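Local coordinates for fosfomycin resistance protein FosX (Mesorhizobium loti, PDB 1R9C) that hydrates the antibiotic fosfomycin with the help of bound manganese and so confers fosfomycin resistance as a homodimer of vicinal oxygen chelate fold subunits, at residues Ala28-Ala33 with Arg43-Leu48; Tyr67-Phe72 with Met116-Thr121; Asp92-Arg97 with Tyr108-Asp113. One frame throughout, in Å; residues are numbered along the deposited sequence.

Overall arrangement
Interaction 1 lies in one sheet of a vicinal oxygen chelate subunit and interaction 2 in the other. Interaction 1 pairs edge strand 29-33 with its neighbour 44-49, and interaction 2 holds manganese. Their centres are about 20 Å apart, on opposite sides of the chain's centre. Each metal site draws on both subunits, since His7 of the second subunit completes the site of interaction 2. Phe46 of interaction 1 lies about 8 Å, side chain to metal, from a manganese ion and binds none. Interaction 3 sets loop 92-97 against edge strand 106-110 of interaction 2's sheet, with centres about 9 Å apart. A probable hydrogen bond from Phe117 N to Phe109 O (2.9 Å) joins their neighbouring strands, and Tyr108 reaches within about 4 Å of the manganese.

Interaction 1. Residues Ala28-Ala33 with Arg43-Leu48; sequences AREVYA and REKFFL
Glu30 and Lys45 form a salt bridge on one face of an antiparallel hairpin, with Lys45 NZ 2.7 Å from Glu30 OE2. The ammonium meets the oxygen from above the carboxylate plane. It also bonds Thr19 of helix 15-26. Glu30 has CG anti to its backbone N (chi1 -168°), which lays the start of the chain over the Phe47 ring. This is a CH-pi contact, with Glu30 CG 4.3 Å from the ring centroid.

The backbone bonds include a classic beta bulge. Val31 N donates to Phe46 O at 2.9 Å, and Tyr32 N makes a weak bond of 3.4 Å to the same Phe46 O. Beyond it, Phe46 N returns a bond to Tyr32 O. On the other side of the bulge Arg29 and Leu48 exchange two backbone bonds, N to O each way.

On the other face, Tyr32 and Phe46 lie side by side, with Tyr32 CD2 over the rim of the Phe46 ring, 3.7 Å from Phe46 CD1. Glu44 CG meets the edge of the Tyr32 ring. Tyr32 OH bonds Glu37, and Leu128 of the second subunit packs on Tyr32.

Glu44 is inferred to be the proton acceptor. The chemistry is thus divided: an ion pair faces helix 15-26, while the aromatic pair lies beside the probable general base and the subunit interface.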
loop_
_atom_site.group_PDB
_atom_site.type_symbol
_atom_site.label_atom_id
_atom_site.label_comp_id
_atom_site.label_asym_id
_atom_site.label_seq_id
_atom_site.Cartn_x
_atom_site.Cartn_y
_atom_site.Cartn_z
ATOM N N ALA A 28 -14.098 6.424 -1.535
ATOM C CA ALA A 28 -13.172 7.213 -0.727
ATOM C C ALA A 28 -13.783 8.573 -0.408
ATOM O O ALA A 28 -14.459 9.147 -1.248
ATOM C CB ALA A 28 -11.874 7.403 -1.473
ATOM N N ARG A 29 -13.484 9.096 0.787
ATOM C CA ARG A 29 -13.936 10.408 1.256
ATOM C C ARG A 29 -12.690 11.317 1.338
ATOM O O ARG A 29 -11.717 10.990 2.028
ATOM C CB ARG A 29 -14.595 10.260 2.643
ATOM C CG ARG A 29 -15.114 11.554 3.285
ATOM C CD ARG A 29 -15.419 11.466 4.801
ATOM N NE ARG A 29 -14.758 12.541 5.559
ATOM C CZ ARG A 29 -15.039 13.846 5.455
ATOM N NH1 ARG A 29 -16.001 14.283 4.643
ATOM N NH2 ARG A 29 -14.349 14.727 6.176
ATOM N N GLU A 30 -12.711 12.434 0.614
ATOM C CA GLU A 30 -11.608 13.389 0.678
ATOM C C GLU A 30 -11.663 14.140 1.997
ATOM O O GLU A 30 -12.672 14.790 2.317
ATOM C CB GLU A 30 -11.651 14.359 -0.503
ATOM C CG GLU A 30 -10.391 15.204 -0.688
ATOM C CD GLU A 30 -10.563 16.235 -1.785
ATOM O OE1 GLU A 30 -10.287 17.436 -1.543
ATOM O OE2 GLU A 30 -10.994 15.847 -2.886
ATOM N N VAL A 31 -10.584 14.054 2.765
ATOM C CA VAL A 31 -10.502 14.766 4.059
ATOM C C VAL A 31 -9.513 15.939 4.076
ATOM O O VAL A 31 -9.468 16.707 5.046
ATOM C CB VAL A 31 -10.218 13.807 5.235
ATOM C CG1 VAL A 31 -11.316 12.689 5.320
ATOM C CG2 VAL A 31 -8.876 13.160 5.099
ATOM N N TYR A 32 -8.699 16.066 3.032
ATOM C CA TYR A 32 -7.692 17.132 3.002
ATOM C C TYR A 32 -7.245 17.384 1.581
ATOM O O TYR A 32 -7.088 16.433 0.806
ATOM C CB TYR A 32 -6.461 16.742 3.829
ATOM C CG TYR A 32 -5.265 17.693 3.686
ATOM C CD1 TYR A 32 -5.204 18.895 4.413
ATOM C CD2 TYR A 32 -4.202 17.386 2.822
ATOM C CE1 TYR A 32 -4.095 19.766 4.287
ATOM C CE2 TYR A 32 -3.089 18.255 2.697
ATOM C CZ TYR A 32 -3.047 19.421 3.424
ATOM O OH TYR A 32 -1.955 20.249 3.274
ATOM N N ALA A 33 -7.027 18.665 1.266
ATOM C CA ALA A 33 -6.386 19.075 0.018
ATOM C C ALA A 33 -5.426 20.229 0.291
ATOM O O ALA A 33 -5.818 21.269 0.833
ATOM C CB ALA A 33 -7.437 19.469 -1.060
ATOM N N ARG A 43 1.164 19.529 -4.634
ATOM C CA ARG A 43 -0.262 19.248 -4.503
ATOM C C ARG A 43 -0.524 17.835 -3.995
ATOM O O ARG A 43 -0.110 16.865 -4.606
ATOM C CB ARG A 43 -0.957 19.468 -5.849
ATOM C CG ARG A 43 -0.624 20.841 -6.441
ATOM C CD ARG A 43 -1.492 21.273 -7.588
ATOM N NE ARG A 43 -2.915 21.006 -7.367
ATOM C CZ ARG A 43 -3.649 20.156 -8.102
ATOM N NH1 ARG A 43 -3.104 19.462 -9.103
ATOM N NH2 ARG A 43 -4.936 20.008 -7.828
ATOM N N GLU A 44 -1.218 17.738 -2.866
ATOM C CA GLU A 44 -1.537 16.442 -2.288
ATOM C C GLU A 44 -2.976 16.450 -1.775
ATOM O O GLU A 44 -3.537 17.524 -1.498
ATOM C CB GLU A 44 -0.534 16.070 -1.178
ATOM C CG GLU A 44 -0.677 16.856 0.108
ATOM C CD GLU A 44 0.496 16.666 1.064
ATOM O OE1 GLU A 44 1.054 15.548 1.145
ATOM O OE2 GLU A 44 0.850 17.649 1.743
ATOM N N LYS A 45 -3.574 15.260 -1.688
ATOM C CA LYS A 45 -4.861 15.071 -1.045
ATOM C C LYS A 45 -4.807 13.839 -0.181
ATOM O O LYS A 45 -4.076 12.892 -0.498
ATOM C CB LYS A 45 -5.947 14.829 -2.100
ATOM C CG LYS A 45 -6.306 16.050 -2.957
ATOM C CD LYS A 45 -7.425 15.681 -3.868
ATOM C CE LYS A 45 -8.057 16.873 -4.540
ATOM N NZ LYS A 45 -9.416 16.434 -5.005
ATOM N N PHE A 46 -5.587 13.846 0.906
ATOM C CA PHE A 46 -5.741 12.681 1.778
ATOM C C PHE A 46 -7.198 12.199 1.674
ATOM O O PHE A 46 -8.153 13.027 1.646
ATOM C CB PHE A 46 -5.496 13.037 3.240
ATOM C CG PHE A 46 -4.102 13.520 3.558
ATOM C CD1 PHE A 46 -3.882 14.262 4.708
ATOM C CD2 PHE A 46 -3.015 13.201 2.738
ATOM C CE1 PHE A 46 -2.598 14.701 5.054
ATOM C CE2 PHE A 46 -1.739 13.645 3.050
ATOM C CZ PHE A 46 -1.522 14.388 4.222
ATOM N N PHE A 47 -7.361 10.873 1.645
ATOM C CA PHE A 47 -8.674 10.270 1.624
ATOM C C PHE A 47 -8.788 9.215 2.693
ATOM O O PHE A 47 -7.777 8.620 3.117
ATOM C CB PHE A 47 -8.926 9.573 0.275
ATOM C CG PHE A 47 -9.024 10.506 -0.898
ATOM C CD1 PHE A 47 -7.867 10.932 -1.575
ATOM C CD2 PHE A 47 -10.256 10.914 -1.366
ATOM C CE1 PHE A 47 -7.955 11.767 -2.669
ATOM C CE2 PHE A 47 -10.350 11.784 -2.481
ATOM C CZ PHE A 47 -9.196 12.204 -3.120
ATOM N N LEU A 48 -10.037 8.960 3.096
ATOM C CA LEU A 48 -10.343 7.792 3.910
ATOM C C LEU A 48 -11.230 6.818 3.121
ATOM O O LEU A 48 -12.216 7.211 2.452
ATOM C CB LEU A 48 -11.036 8.180 5.222
ATOM C CG LEU A 48 -10.241 8.733 6.412
ATOM C CD1 LEU A 48 -11.156 9.237 7.540
ATOM C CD2 LEU A 48 -9.321 7.632 6.949
#

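Interaction 2. Residues Tyr67-Phe72 with Met116-Thr121; sequences YNHIAF and MFELHT. With MN (manganese (II) ion), chain C.
His69 and Glu118 grip one manganese ion from adjacent strands. His69 NE2 binds it at 2.1 Å and Glu118 OE1 at 1.9 Å. The two ligand atoms, His69 NE2 and Glu118 OE1, come within 2.8 Å of each other because they share the metal; they are not hydrogen-bonded. The imidazole and carboxylate planes are turned 53° apart. A water and His7 of the second subunit complete the ligands found here.

Both groups are set by their torsions and by second-shell bonds. His69 CG sits between the backbone N and the carbonyl carbon (chi1 69°), and its ring is fixed on the far side by ND1, which donates to Tyr67 O at 2.9 Å. That oxygen lies near the ring plane, so the bond would restrain rotation of the imidazole. Glu118 is fully extended and passes alongside Ala71 CB. Its second oxygen, OE2, is bonded to Ser106 OG, which also bonds His120.

The strands run parallel, as paired strands of a vicinal oxygen chelate domain whose metal ligands point from one face. Phe72 N donates to Glu118 O, and His120 N to Phe72 O, the latter almost in line with the C=O. At the start of the strands a water takes over, donating to Asn68 O and accepting from Met116 N.

Met116 lies alongside His69, its SD 3.8 Å from His69 CB. Met116 SD also makes a Met-aromatic contact, lying obliquely 4.6 Å from the centroid of the Tyr67 ring, and its methyl CE touches Tyr67 CD1. On the reverse face Phe72 and Phe117 lie side by side, and Phe72 CE1 is 4.2 Å from Phe117 CD2. The strand of His69 also pairs antiparallel with a strand of the second subunit, carrying the sheet across the interface.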
loop_
_atom_site.group_PDB
_atom_site.type_symbol
_atom_site.label_atom_id
_atom_site.label_comp_id
_atom_site.label_asym_id
_atom_site.label_seq_id
_atom_site.Cartn_x
_atom_site.Cartn_y
_atom_site.Cartn_z
ATOM N N TYR A 67 3.145 -6.617 -11.108
ATOM C CA TYR A 67 2.128 -7.362 -10.376
ATOM C C TYR A 67 2.157 -7.019 -8.879
ATOM O O TYR A 67 1.474 -7.647 -8.086
ATOM C CB TYR A 67 2.305 -8.869 -10.628
ATOM C CG TYR A 67 1.062 -9.675 -10.339
ATOM C CD1 TYR A 67 -0.076 -9.601 -11.174
ATOM C CD2 TYR A 67 1.003 -10.514 -9.212
ATOM C CE1 TYR A 67 -1.254 -10.362 -10.877
ATOM C CE2 TYR A 67 -0.148 -11.277 -8.918
ATOM C CZ TYR A 67 -1.268 -11.199 -9.753
ATOM O OH TYR A 67 -2.391 -11.948 -9.434
ATOM N N ASN A 68 2.950 -6.014 -8.491
ATOM C CA ASN A 68 2.802 -5.432 -7.158
ATOM C C ASN A 68 1.414 -4.850 -7.098
ATOM O O ASN A 68 0.971 -4.198 -8.052
ATOM C CB ASN A 68 3.874 -4.338 -6.920
ATOM C CG ASN A 68 5.252 -4.907 -6.906
ATOM O OD1 ASN A 68 5.663 -5.495 -5.915
ATOM N ND2 ASN A 68 5.971 -4.801 -8.032
ATOM N N HIS A 69 0.686 -5.093 -6.007
ATOM C CA HIS A 69 -0.695 -4.676 -5.969
ATOM C C HIS A 69 -1.184 -4.534 -4.514
ATOM O O HIS A 69 -0.605 -5.114 -3.585
ATOM C CB HIS A 69 -1.628 -5.582 -6.852
ATOM C CG HIS A 69 -1.836 -6.995 -6.346
ATOM N ND1 HIS A 69 -1.091 -8.062 -6.798
ATOM C CD2 HIS A 69 -2.756 -7.520 -5.494
ATOM C CE1 HIS A 69 -1.524 -9.177 -6.224
ATOM N NE2 HIS A 69 -2.531 -8.881 -5.421
ATOM N N ILE A 70 -2.207 -3.711 -4.346
ATOM C CA ILE A 70 -2.883 -3.566 -3.061
ATOM C C ILE A 70 -4.311 -4.045 -3.248
ATOM O O ILE A 70 -4.993 -3.615 -4.196
ATOM C CB ILE A 70 -2.875 -2.073 -2.595
ATOM C CG1 ILE A 70 -1.455 -1.530 -2.378
ATOM C CG2 ILE A 70 -3.732 -1.874 -1.338
ATOM C CD1 ILE A 70 -0.589 -2.327 -1.381
ATOM N N ALA A 71 -4.781 -4.874 -2.325
ATOM C CA ALA A 71 -6.085 -5.530 -2.449
ATOM C C ALA A 71 -7.009 -5.133 -1.313
ATOM O O ALA A 71 -6.624 -5.183 -0.145
ATOM C CB ALA A 71 -5.939 -7.086 -2.519
ATOM N N PHE A 72 -8.215 -4.708 -1.681
ATOM C CA PHE A 72 -9.283 -4.394 -0.726
ATOM C C PHE A 72 -10.326 -5.502 -0.664
ATOM O O PHE A 72 -10.579 -6.211 -1.636
ATOM C CB PHE A 72 -9.938 -3.053 -1.115
ATOM C CG PHE A 72 -9.011 -1.879 -0.938
ATOM C CD1 PHE A 72 -8.159 -1.490 -1.966
ATOM C CD2 PHE A 72 -8.949 -1.202 0.272
ATOM C CE1 PHE A 72 -7.274 -0.406 -1.776
ATOM C CE2 PHE A 72 -8.073 -0.097 0.452
ATOM C CZ PHE A 72 -7.241 0.273 -0.582
ATOM N N MET A 116 -1.581 -1.143 -9.865
ATOM C CA MET A 116 -2.589 -2.218 -9.864
ATOM C C MET A 116 -3.304 -2.285 -8.504
ATOM O O MET A 116 -2.669 -2.245 -7.420
ATOM C CB MET A 116 -1.967 -3.577 -10.206
ATOM C CG MET A 116 -2.975 -4.731 -10.469
ATOM S SD MET A 116 -2.178 -6.376 -10.482
ATOM C CE MET A 116 -1.623 -6.312 -12.064
ATOM N N PHE A 117 -4.618 -2.423 -8.569
ATOM C CA PHE A 117 -5.445 -2.628 -7.368
ATOM C C PHE A 117 -6.224 -3.891 -7.561
ATOM O O PHE A 117 -6.371 -4.345 -8.708
ATOM C CB PHE A 117 -6.423 -1.465 -7.202
ATOM C CG PHE A 117 -5.755 -0.181 -6.810
ATOM C CD1 PHE A 117 -5.402 0.757 -7.780
ATOM C CD2 PHE A 117 -5.436 0.063 -5.477
ATOM C CE1 PHE A 117 -4.733 1.946 -7.423
ATOM C CE2 PHE A 117 -4.789 1.255 -5.095
ATOM C CZ PHE A 117 -4.446 2.190 -6.073
ATOM N N GLU A 118 -6.717 -4.467 -6.466
ATOM C CA GLU A 118 -7.463 -5.718 -6.525
ATOM C C GLU A 118 -8.657 -5.528 -5.575
ATOM O O GLU A 118 -8.513 -4.902 -4.532
ATOM C CB GLU A 118 -6.597 -6.884 -6.032
ATOM C CG GLU A 118 -7.370 -8.215 -5.934
ATOM C CD GLU A 118 -6.539 -9.404 -5.469
ATOM O OE1 GLU A 118 -5.282 -9.297 -5.214
ATOM O OE2 GLU A 118 -7.178 -10.510 -5.417
ATOM N N LEU A 119 -9.825 -6.019 -5.987
ATOM C CA LEU A 119 -10.975 -6.196 -5.091
ATOM C C LEU A 119 -11.148 -7.703 -4.983
ATOM O O LEU A 119 -11.332 -8.381 -6.000
ATOM C CB LEU A 119 -12.230 -5.559 -5.708
ATOM C CG LEU A 119 -12.018 -4.081 -6.060
ATOM C CD1 LEU A 119 -13.145 -3.594 -6.927
ATOM C CD2 LEU A 119 -11.925 -3.222 -4.757
ATOM N N HIS A 120 -11.048 -8.226 -3.761
ATOM C CA HIS A 120 -10.992 -9.667 -3.513
ATOM C C HIS A 120 -12.133 -10.053 -2.532
ATOM O O HIS A 120 -12.298 -9.391 -1.539
ATOM C CB HIS A 120 -9.616 -10.013 -2.901
ATOM C CG HIS A 120 -9.446 -11.467 -2.600
ATOM N ND1 HIS A 120 -9.700 -12.448 -3.529
ATOM C CD2 HIS A 120 -9.053 -12.106 -1.472
ATOM C CE1 HIS A 120 -9.485 -13.638 -2.989
ATOM N NE2 HIS A 120 -9.089 -13.457 -1.740
ATOM N N THR A 121 -12.901 -11.108 -2.834
ATOM C CA THR A 121 -14.051 -11.544 -2.013
ATOM C C THR A 121 -13.704 -12.585 -0.935
ATOM O O THR A 121 -14.534 -12.918 -0.075
ATOM C CB THR A 121 -15.212 -12.079 -2.909
ATOM O OG1 THR A 121 -14.879 -13.380 -3.403
ATOM C CG2 THR A 121 -15.372 -11.197 -4.195
HETATM MN MN MN C . -3.761 -10.364 -4.686
HETATM O O HOH W 1 1.056 -1.810 -9.017
HETATM O O HOH W 2 -1.996 -11.641 -4.277
#

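Interaction 3. Residues Asp92-Arg97 with Tyr108-Asp113; sequences DMRPPR and YFYDDD
Arg94 packs its aliphatic chain between Tyr108 and Tyr110, two rings on the same side of the edge strand. Strand 106-110 is an outer strand of the three-stranded sheet in this vicinal oxygen chelate domain. The loop 92-97 runs beside it in nearly the opposite direction and joins it by a single bridge, Met93 to Phe109.

Arg94 is bent at chi2 and chi3, which turns the chain across the two tyrosines. Its CG lies 3.7 Å from Tyr108 CB, and its CD lies 3.6 Å from Tyr110 OH. This aliphatic part makes the contact. The guanidinium runs on past the rings, tilted about 50° to both.

Arg97 approaches Tyr108 at the far end of the ring. Its NH1 is 3.8 Å from Tyr108 CE1, at an oblique position. The guanidinium and ring planes are 71° apart, and Tyr108 OH lies at the guanidinium edge. The Tyr108 ring also meets His69 edge-to-face and packs on Glu118, which places it in the wall of the manganese site.

Asp92 lies beside Tyr110, with its carbonyl at the ring edge and Asp92 CB near Tyr110 CD1. Its carboxylate forms a salt bridge with Arg65, which also makes a cation-pi contact with Tyr110. On the reverse side, Met93 CB touches Phe109 CB, and both side chains reach Val86 of helix 79-89.

Tyr110 N donates to Asp92 O, and Arg94 N donates to Tyr108 O at 2.9 Å. Two waters extend the pairing. One joins Asp92 N to Tyr110 O. The other donates to Arg94 O at 2.9 Å and accepts from Tyr108 N at 2.7 Å.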
loop_
_atom_site.group_PDB
_atom_site.type_symbol
_atom_site.label_atom_id
_atom_site.label_comp_id
_atom_site.label_asym_id
_atom_site.label_seq_id
_atom_site.Cartn_x
_atom_site.Cartn_y
_atom_site.Cartn_z
ATOM N N ASP A 92 -8.510 0.111 -17.165
ATOM C CA ASP A 92 -8.049 -1.186 -17.692
ATOM C C ASP A 92 -8.200 -2.242 -16.598
ATOM O O ASP A 92 -8.031 -1.942 -15.426
ATOM C CB ASP A 92 -6.576 -1.139 -18.134
ATOM C CG ASP A 92 -6.344 -0.319 -19.413
ATOM O OD1 ASP A 92 -7.283 -0.116 -20.229
ATOM O OD2 ASP A 92 -5.216 0.124 -19.706
ATOM N N MET A 93 -8.522 -3.470 -16.984
ATOM C CA MET A 93 -8.583 -4.556 -16.015
ATOM C C MET A 93 -8.031 -5.877 -16.553
ATOM O O MET A 93 -7.926 -6.081 -17.765
ATOM C CB MET A 93 -10.006 -4.722 -15.456
ATOM C CG MET A 93 -11.105 -4.837 -16.493
ATOM S SD MET A 93 -12.727 -4.647 -15.667
ATOM C CE MET A 93 -12.768 -6.189 -14.762
ATOM N N ARG A 94 -7.651 -6.754 -15.629
ATOM C CA ARG A 94 -7.272 -8.121 -15.963
ATOM C C ARG A 94 -8.556 -8.915 -16.197
ATOM O O ARG A 94 -9.596 -8.582 -15.626
ATOM C CB ARG A 94 -6.469 -8.718 -14.810
ATOM C CG ARG A 94 -5.183 -7.952 -14.534
ATOM C CD ARG A 94 -3.969 -8.598 -15.143
ATOM N NE ARG A 94 -3.512 -9.704 -14.315
ATOM C CZ ARG A 94 -3.134 -10.894 -14.767
ATOM N NH1 ARG A 94 -3.134 -11.164 -16.065
ATOM N NH2 ARG A 94 -2.749 -11.824 -13.896
ATOM N N PRO A 95 -8.518 -9.959 -17.019
ATOM C CA PRO A 95 -9.758 -10.680 -17.328
ATOM C C PRO A 95 -10.234 -11.478 -16.100
ATOM O O PRO A 95 -9.384 -11.970 -15.357
ATOM C CB PRO A 95 -9.364 -11.599 -18.488
ATOM C CG PRO A 95 -7.966 -11.152 -18.891
ATOM C CD PRO A 95 -7.341 -10.577 -17.663
ATOM N N PRO A 96 -11.545 -11.553 -15.856
ATOM C CA PRO A 96 -12.062 -12.280 -14.682
ATOM C C PRO A 96 -11.856 -13.796 -14.848
ATOM O O PRO A 96 -12.207 -14.346 -15.892
ATOM C CB PRO A 96 -13.550 -11.900 -14.645
ATOM C CG PRO A 96 -13.902 -11.506 -16.054
ATOM C CD PRO A 96 -12.625 -10.967 -16.678
ATOM N N ARG A 97 -11.250 -14.441 -13.848
ATOM C CA ARG A 97 -10.898 -15.864 -13.943
ATOM C C ARG A 97 -12.143 -16.736 -13.879
ATOM O O ARG A 97 -13.127 -16.379 -13.221
ATOM C CB ARG A 97 -9.907 -16.262 -12.843
ATOM C CG ARG A 97 -8.449 -16.282 -13.298
ATOM C CD ARG A 97 -7.567 -15.210 -12.655
ATOM N NE ARG A 97 -6.153 -15.598 -12.648
ATOM C CZ ARG A 97 -5.239 -15.138 -11.795
ATOM N NH1 ARG A 97 -5.568 -14.260 -10.852
ATOM N NH2 ARG A 97 -3.985 -15.562 -11.882
ATOM N N TYR A 108 -9.048 -7.313 -10.840
ATOM C CA TYR A 108 -7.791 -6.542 -10.813
ATOM C C TYR A 108 -7.921 -5.468 -11.866
ATOM O O TYR A 108 -8.341 -5.755 -12.971
ATOM C CB TYR A 108 -6.576 -7.387 -11.190
ATOM C CG TYR A 108 -6.285 -8.546 -10.285
ATOM C CD1 TYR A 108 -6.939 -9.752 -10.468
ATOM C CD2 TYR A 108 -5.326 -8.460 -9.266
ATOM C CE1 TYR A 108 -6.692 -10.834 -9.654
ATOM C CE2 TYR A 108 -5.055 -9.582 -8.448
ATOM C CZ TYR A 108 -5.765 -10.744 -8.647
ATOM O OH TYR A 108 -5.544 -11.873 -7.893
ATOM N N PHE A 109 -7.566 -4.245 -11.504
ATOM C CA PHE A 109 -7.693 -3.102 -12.396
ATOM C C PHE A 109 -6.505 -2.152 -12.136
ATOM O O PHE A 109 -5.758 -2.338 -11.185
ATOM C CB PHE A 109 -9.064 -2.419 -12.210
ATOM C CG PHE A 109 -9.215 -1.657 -10.912
ATOM C CD1 PHE A 109 -8.900 -0.304 -10.834
ATOM C CD2 PHE A 109 -9.692 -2.297 -9.763
ATOM C CE1 PHE A 109 -9.025 0.382 -9.625
ATOM C CE2 PHE A 109 -9.830 -1.615 -8.563
ATOM C CZ PHE A 109 -9.514 -0.268 -8.495
ATOM N N TYR A 110 -6.296 -1.197 -13.027
ATOM C CA TYR A 110 -5.185 -0.257 -12.909
ATOM C C TYR A 110 -5.819 1.113 -12.796
ATOM O O TYR A 110 -6.849 1.359 -13.425
ATOM C CB TYR A 110 -4.314 -0.286 -14.175
ATOM C CG TYR A 110 -3.742 -1.649 -14.475
ATOM C CD1 TYR A 110 -4.469 -2.561 -15.219
ATOM C CD2 TYR A 110 -2.508 -2.040 -13.944
ATOM C CE1 TYR A 110 -3.984 -3.807 -15.488
ATOM C CE2 TYR A 110 -2.007 -3.307 -14.175
ATOM C CZ TYR A 110 -2.746 -4.178 -14.981
ATOM O OH TYR A 110 -2.287 -5.425 -15.244
ATOM N N ASP A 111 -5.202 2.025 -12.046
ATOM C CA ASP A 111 -5.632 3.417 -12.107
ATOM C C ASP A 111 -4.964 4.045 -13.341
ATOM O O ASP A 111 -4.592 3.318 -14.306
ATOM C CB ASP A 111 -5.241 4.145 -10.806
ATOM C CG ASP A 111 -3.730 4.270 -10.644
ATOM O OD1 ASP A 111 -3.293 4.826 -9.634
ATOM O OD2 ASP A 111 -2.906 3.864 -11.496
ATOM N N ASP A 112 -4.769 5.373 -13.339
ATOM C CA ASP A 112 -4.287 6.022 -14.567
ATOM C C ASP A 112 -2.770 6.097 -14.624
ATOM O O ASP A 112 -2.204 6.667 -15.554
ATOM C CB ASP A 112 -4.848 7.446 -14.707
ATOM C CG ASP A 112 -6.301 7.480 -15.128
ATOM O OD1 ASP A 112 -6.814 6.507 -15.750
ATOM O OD2 ASP A 112 -7.004 8.481 -14.897
ATOM N N ASP A 113 -2.105 5.531 -13.618
ATOM C CA ASP A 113 -0.671 5.762 -13.421
ATOM C C ASP A 113 0.059 4.424 -13.215
ATOM O O ASP A 113 1.049 4.347 -12.505
ATOM C CB ASP A 113 -0.471 6.712 -12.226
ATOM C CG ASP A 113 -1.033 8.108 -12.490
ATOM O OD1 ASP A 113 -0.336 8.941 -13.119
ATOM O OD2 ASP A 113 -2.174 8.447 -12.120
HETATM O O HOH W 3 -6.551 2.043 -16.278
HETATM O O HOH W 4 -9.910 -8.907 -12.809
#